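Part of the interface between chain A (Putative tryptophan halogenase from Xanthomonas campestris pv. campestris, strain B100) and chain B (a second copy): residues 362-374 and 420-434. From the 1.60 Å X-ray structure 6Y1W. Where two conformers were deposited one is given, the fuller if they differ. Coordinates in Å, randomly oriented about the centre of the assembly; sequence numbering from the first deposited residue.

Chain A, residues 362-374: LQTFPQVIDPVDI
Chain B 420-434: RHRMELFRQSGRVFH

How do the two backbones meet? Chain A comes out of a helix near the start of the stretch, runs as loop through Asp A370 and enters a new helix at Pro A371; chain B supplies a helix already under way at Arg B420 that gives way to Gly B430 (phi 74°, psi 16°) and then an extended tail. The register is set by two pairs, Thr A364 CA to Arg B431 CA at 7.7 Å and Val A372 CA to Leu B425 CA at 5.9 Å, so chain B runs backward as chain A advances. Together the stretches bury 561 Å².

What does the loop offer Arg B431? Mostly oxygens. The arginine, rotamer m, t, t with chi4 114°, points toward chain A. A water accepts a weak bond from Arg B431 NE (3.2 Å) and donates to Gln A363 O (2.6 Å). Thr A364 O and Phe A365 N lie over one guanidinium face, while Phe A365 O comes within 2.6 Å of Arg B431 NH2.

How does the second helix begin? Asp A370 (chi1 t, chi2 85°) caps it, Asp A370 OD2 accepting from Val A372 N at 2.9 Å. Asp A370 OD1 lies 3.1 Å from Gln B428 NE2, but the angle is too poor for a hydrogen bond.

Where is the apolar fit? Val A372 (chi1 p) is a knob among His B421, Glu B424, Leu B425 and Gln B428. Val A372 CG2 reaches His B421 CE1 at 3.6 Å and Leu B425 CB at 4.3 Å; Val A372 CG1 meets Gln B428 CB at 3.6 Å.

What anchors the end? Asp A373 (chi1 m, chi2 -8°) divides its carboxylate: OD1 accepts from Ser B429 OG (chi1 p) at 2.9 Å, and OD2 forms a salt bridge with Arg B431 NH1 at 2.6 Å. The accompanying hydrogen bond is weak, its angle 117°, but opposite charges still attract at this range.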

# COMPACT_ATOMS: atom_id res chain seq x y z
N LEU A 362 -1.66 -2.11 -18.84
CA LEU A 362 -1.07 -3.42 -19.16
C LEU A 362 -1.39 -4.44 -18.06
O LEU A 362 -1.57 -5.64 -18.35
CB LEU A 362 0.44 -3.26 -19.37
CG LEU A 362 0.73 -2.51 -20.67
CD1 LEU A 362 2.25 -2.28 -20.85
CD2 LEU A 362 0.14 -3.23 -21.89
N GLN A 363 -1.46 -4.00 -16.81
CA GLN A 363 -1.82 -4.93 -15.74
C GLN A 363 -3.28 -5.34 -15.75
O GLN A 363 -3.64 -6.32 -15.09
CB GLN A 363 -1.45 -4.32 -14.38
CG GLN A 363 0.05 -4.29 -14.19
CD GLN A 363 0.46 -3.66 -12.92
OE1 GLN A 363 -0.18 -2.72 -12.46
NE2 GLN A 363 1.57 -4.11 -12.36
N THR A 364 -4.13 -4.64 -16.49
CA THR A 364 -5.53 -5.02 -16.63
C THR A 364 -5.91 -5.17 -18.09
O THR A 364 -7.06 -4.92 -18.49
CB THR A 364 -6.46 -4.03 -15.93
OG1 THR A 364 -7.80 -4.53 -15.93
CG2 THR A 364 -6.41 -2.70 -16.62
N PHE A 365 -4.95 -5.61 -18.92
CA PHE A 365 -5.17 -5.50 -20.35
C PHE A 365 -6.32 -6.40 -20.79
O PHE A 365 -6.39 -7.56 -20.37
CB PHE A 365 -3.91 -5.82 -21.19
CG PHE A 365 -4.03 -5.26 -22.58
CD1 PHE A 365 -3.78 -3.91 -22.82
CD2 PHE A 365 -4.57 -6.02 -23.60
CE1 PHE A 365 -3.99 -3.37 -24.07
CE2 PHE A 365 -4.76 -5.47 -24.86
CZ PHE A 365 -4.48 -4.14 -25.08
N PRO A 366 -7.25 -5.90 -21.59
CA PRO A 366 -8.48 -6.67 -21.86
C PRO A 366 -8.23 -7.76 -22.90
O PRO A 366 -7.59 -7.52 -23.93
CB PRO A 366 -9.45 -5.61 -22.41
CG PRO A 366 -8.50 -4.54 -23.04
CD PRO A 366 -7.35 -4.50 -22.04
N GLN A 367 -8.73 -8.96 -22.60
CA GLN A 367 -9.16 -9.84 -23.69
C GLN A 367 -10.43 -9.29 -24.32
O GLN A 367 -10.54 -9.18 -25.55
CB GLN A 367 -9.44 -11.25 -23.18
CG GLN A 367 -8.30 -11.93 -22.52
CD GLN A 367 -7.42 -12.69 -23.49
OE1 GLN A 367 -7.51 -12.52 -24.74
NE2 GLN A 367 -6.54 -13.52 -22.92
N VAL A 368 -11.42 -8.98 -23.50
CA VAL A 368 -12.63 -8.27 -23.90
C VAL A 368 -12.78 -7.13 -22.91
O VAL A 368 -12.31 -7.23 -21.77
CB VAL A 368 -13.91 -9.15 -23.90
CG1 VAL A 368 -13.76 -10.35 -24.86
CG2 VAL A 368 -14.27 -9.61 -22.46
N ILE A 369 -13.34 -6.02 -23.36
CA ILE A 369 -13.51 -4.86 -22.48
C ILE A 369 -14.76 -5.10 -21.64
O ILE A 369 -15.80 -5.50 -22.16
CB ILE A 369 -13.60 -3.56 -23.30
CG1 ILE A 369 -12.26 -3.32 -23.99
CG2 ILE A 369 -13.89 -2.36 -22.37
CD1 ILE A 369 -12.31 -2.30 -25.11
N ASP A 370 -14.64 -4.91 -20.33
CA ASP A 370 -15.75 -5.16 -19.40
C ASP A 370 -15.88 -4.02 -18.40
O ASP A 370 -14.87 -3.51 -17.91
CB ASP A 370 -15.53 -6.45 -18.63
CG ASP A 370 -16.77 -6.88 -17.87
OD1 ASP A 370 -17.62 -7.55 -18.50
OD2 ASP A 370 -16.91 -6.52 -16.67
N PRO A 371 -17.11 -3.64 -18.03
CA PRO A 371 -17.28 -2.58 -17.03
C PRO A 371 -16.55 -2.79 -15.72
O PRO A 371 -16.18 -1.79 -15.09
CB PRO A 371 -18.79 -2.54 -16.81
CG PRO A 371 -19.37 -3.02 -18.07
CD PRO A 371 -18.39 -4.03 -18.65
N VAL A 372 -16.39 -4.02 -15.21
CA VAL A 372 -15.76 -4.14 -13.90
C VAL A 372 -14.29 -3.78 -13.99
O VAL A 372 -13.72 -3.20 -13.05
CB VAL A 372 -15.96 -5.54 -13.27
CG1 VAL A 372 -15.17 -6.63 -13.96
CG2 VAL A 372 -15.54 -5.51 -11.79
N ASP A 373 -13.63 -4.12 -15.11
CA ASP A 373 -12.24 -3.72 -15.32
C ASP A 373 -12.12 -2.21 -15.47
O ASP A 373 -11.20 -1.59 -14.92
CB ASP A 373 -11.65 -4.41 -16.56
CG ASP A 373 -11.43 -5.91 -16.37
OD1 ASP A 373 -11.57 -6.44 -15.25
OD2 ASP A 373 -11.07 -6.55 -17.36
N ILE A 374 -13.02 -1.60 -16.24
CA ILE A 374 -13.01 -0.15 -16.43
C ILE A 374 -13.18 0.54 -15.08
O ILE A 374 -12.49 1.52 -14.75
CB ILE A 374 -14.12 0.25 -17.42
CG1 ILE A 374 -13.85 -0.30 -18.84
CG2 ILE A 374 -14.33 1.81 -17.45
CD1 ILE A 374 -15.01 -0.16 -19.79
N ARG B 420 -18.46 -7.47 -3.34
CA ARG B 420 -19.00 -7.80 -4.65
C ARG B 420 -18.05 -7.38 -5.76
O ARG B 420 -17.85 -8.11 -6.74
CB ARG B 420 -20.36 -7.12 -4.82
CG ARG B 420 -20.92 -7.21 -6.23
CD ARG B 420 -22.33 -6.65 -6.27
NE ARG B 420 -23.24 -7.44 -5.45
CZ ARG B 420 -23.74 -8.61 -5.82
NH1 ARG B 420 -24.54 -9.30 -5.01
NH2 ARG B 420 -23.43 -9.11 -7.01
N HIS B 421 -17.46 -6.20 -5.64
CA HIS B 421 -16.56 -5.74 -6.68
C HIS B 421 -15.36 -6.67 -6.83
O HIS B 421 -14.95 -6.97 -7.96
CB HIS B 421 -16.10 -4.31 -6.39
CG HIS B 421 -15.04 -3.85 -7.34
ND1 HIS B 421 -15.29 -3.65 -8.68
CD2 HIS B 421 -13.71 -3.61 -7.15
CE1 HIS B 421 -14.16 -3.29 -9.28
NE2 HIS B 421 -13.19 -3.27 -8.38
N ARG B 422 -14.79 -7.14 -5.72
CA ARG B 422 -13.62 -8.04 -5.82
C ARG B 422 -14.01 -9.37 -6.46
O ARG B 422 -13.26 -9.93 -7.28
CB ARG B 422 -12.98 -8.32 -4.46
CG ARG B 422 -12.73 -7.15 -3.55
CD ARG B 422 -11.51 -6.31 -3.91
NE ARG B 422 -10.21 -6.92 -3.61
CZ ARG B 422 -9.38 -6.52 -2.65
NH1 ARG B 422 -9.67 -5.50 -1.84
NH2 ARG B 422 -8.22 -7.13 -2.50
N MET B 423 -15.16 -9.91 -6.08
CA MET B 423 -15.61 -11.17 -6.67
C MET B 423 -15.87 -11.01 -8.17
O MET B 423 -15.50 -11.88 -8.97
CB MET B 423 -16.87 -11.63 -5.93
CG MET B 423 -16.60 -11.97 -4.50
SD MET B 423 -18.09 -12.56 -3.68
CE MET B 423 -18.33 -14.16 -4.45
N GLU B 424 -16.49 -9.90 -8.55
CA GLU B 424 -16.78 -9.65 -9.97
C GLU B 424 -15.50 -9.48 -10.78
O GLU B 424 -15.41 -9.93 -11.92
CB GLU B 424 -17.66 -8.41 -10.11
CG GLU B 424 -19.12 -8.53 -9.60
CD GLU B 424 -19.87 -7.19 -9.62
OE1 GLU B 424 -19.21 -6.12 -9.70
OE2 GLU B 424 -21.12 -7.20 -9.53
N LEU B 425 -14.51 -8.78 -10.21
CA LEU B 425 -13.23 -8.60 -10.90
C LEU B 425 -12.59 -9.95 -11.19
O LEU B 425 -12.06 -10.19 -12.28
CB LEU B 425 -12.32 -7.72 -10.04
CG LEU B 425 -11.00 -7.32 -10.67
CD1 LEU B 425 -11.29 -6.46 -11.90
CD2 LEU B 425 -10.09 -6.57 -9.67
N PHE B 426 -12.60 -10.84 -10.20
CA PHE B 426 -11.99 -12.14 -10.41
C PHE B 426 -12.81 -12.96 -11.39
O PHE B 426 -12.24 -13.63 -12.27
CB PHE B 426 -11.85 -12.88 -9.09
CG PHE B 426 -11.04 -14.13 -9.21
CD1 PHE B 426 -9.66 -14.07 -9.49
CD2 PHE B 426 -11.63 -15.37 -9.04
CE1 PHE B 426 -8.90 -15.22 -9.59
CE2 PHE B 426 -10.86 -16.52 -9.15
CZ PHE B 426 -9.50 -16.44 -9.41
N ARG B 427 -14.14 -12.90 -11.26
CA ARG B 427 -15.01 -13.69 -12.12
C ARG B 427 -14.87 -13.29 -13.58
O ARG B 427 -14.95 -14.13 -14.49
CB ARG B 427 -16.46 -13.52 -11.66
CG ARG B 427 -17.48 -14.14 -12.61
CD ARG B 427 -17.32 -15.64 -12.74
NE ARG B 427 -18.46 -16.14 -13.52
CZ ARG B 427 -18.45 -17.18 -14.35
NH1 ARG B 427 -17.35 -17.91 -14.54
NH2 ARG B 427 -19.55 -17.50 -15.00
N GLN B 428 -14.66 -11.99 -13.82
CA GLN B 428 -14.59 -11.51 -15.20
C GLN B 428 -13.22 -11.74 -15.80
O GLN B 428 -13.10 -12.20 -16.94
CB GLN B 428 -14.91 -10.01 -15.28
CG GLN B 428 -14.51 -9.35 -16.63
CD GLN B 428 -15.37 -9.81 -17.80
OE1 GLN B 428 -14.95 -9.74 -18.96
NE2 GLN B 428 -16.57 -10.26 -17.50
N SER B 429 -12.14 -11.39 -15.07
CA SER B 429 -10.83 -11.36 -15.71
C SER B 429 -9.72 -12.02 -14.90
O SER B 429 -8.55 -11.92 -15.29
CB SER B 429 -10.44 -9.91 -16.05
OG SER B 429 -10.47 -9.07 -14.91
N GLY B 430 -10.06 -12.70 -13.80
CA GLY B 430 -9.05 -13.41 -13.04
C GLY B 430 -8.15 -12.52 -12.23
O GLY B 430 -7.13 -12.99 -11.75
N ARG B 431 -8.55 -11.27 -12.03
CA ARG B 431 -7.69 -10.27 -11.42
C ARG B 431 -8.00 -10.14 -9.95
O ARG B 431 -9.16 -10.23 -9.53
CB ARG B 431 -7.83 -8.91 -12.13
CG ARG B 431 -7.36 -9.05 -13.57
CD ARG B 431 -7.14 -7.79 -14.41
NE ARG B 431 -6.78 -8.24 -15.77
CZ ARG B 431 -7.52 -8.05 -16.87
NH1 ARG B 431 -8.65 -7.39 -16.79
NH2 ARG B 431 -7.12 -8.52 -18.05
N VAL B 432 -6.93 -9.97 -9.18
CA VAL B 432 -7.02 -9.63 -7.77
C VAL B 432 -6.00 -8.52 -7.54
O VAL B 432 -4.98 -8.44 -8.22
CB VAL B 432 -6.76 -10.84 -6.82
CG1 VAL B 432 -7.79 -11.96 -7.06
CG2 VAL B 432 -5.36 -11.41 -7.00
N PHE B 433 -6.32 -7.61 -6.63
CA PHE B 433 -5.41 -6.50 -6.35
C PHE B 433 -5.36 -6.32 -4.84
O PHE B 433 -6.39 -6.36 -4.17
CB PHE B 433 -5.84 -5.18 -7.03
CG PHE B 433 -5.58 -5.11 -8.53
CD1 PHE B 433 -4.29 -5.06 -9.03
CD2 PHE B 433 -6.64 -5.09 -9.42
CE1 PHE B 433 -4.06 -4.99 -10.41
CE2 PHE B 433 -6.42 -5.03 -10.80
CZ PHE B 433 -5.13 -4.98 -11.30
N HIS B 434 -4.17 -6.12 -4.29
CA HIS B 434 -4.07 -5.90 -2.86
C HIS B 434 -3.82 -4.42 -2.58
O HIS B 434 -3.01 -3.78 -3.25
CB HIS B 434 -2.94 -6.73 -2.25
CG HIS B 434 -2.53 -6.30 -0.87
ND1 HIS B 434 -1.66 -5.26 -0.65
CD2 HIS B 434 -2.84 -6.79 0.36
CE1 HIS B 434 -1.48 -5.11 0.65
NE2 HIS B 434 -2.19 -6.02 1.28
O HOH W 1 -4.02 -8.78 -14.31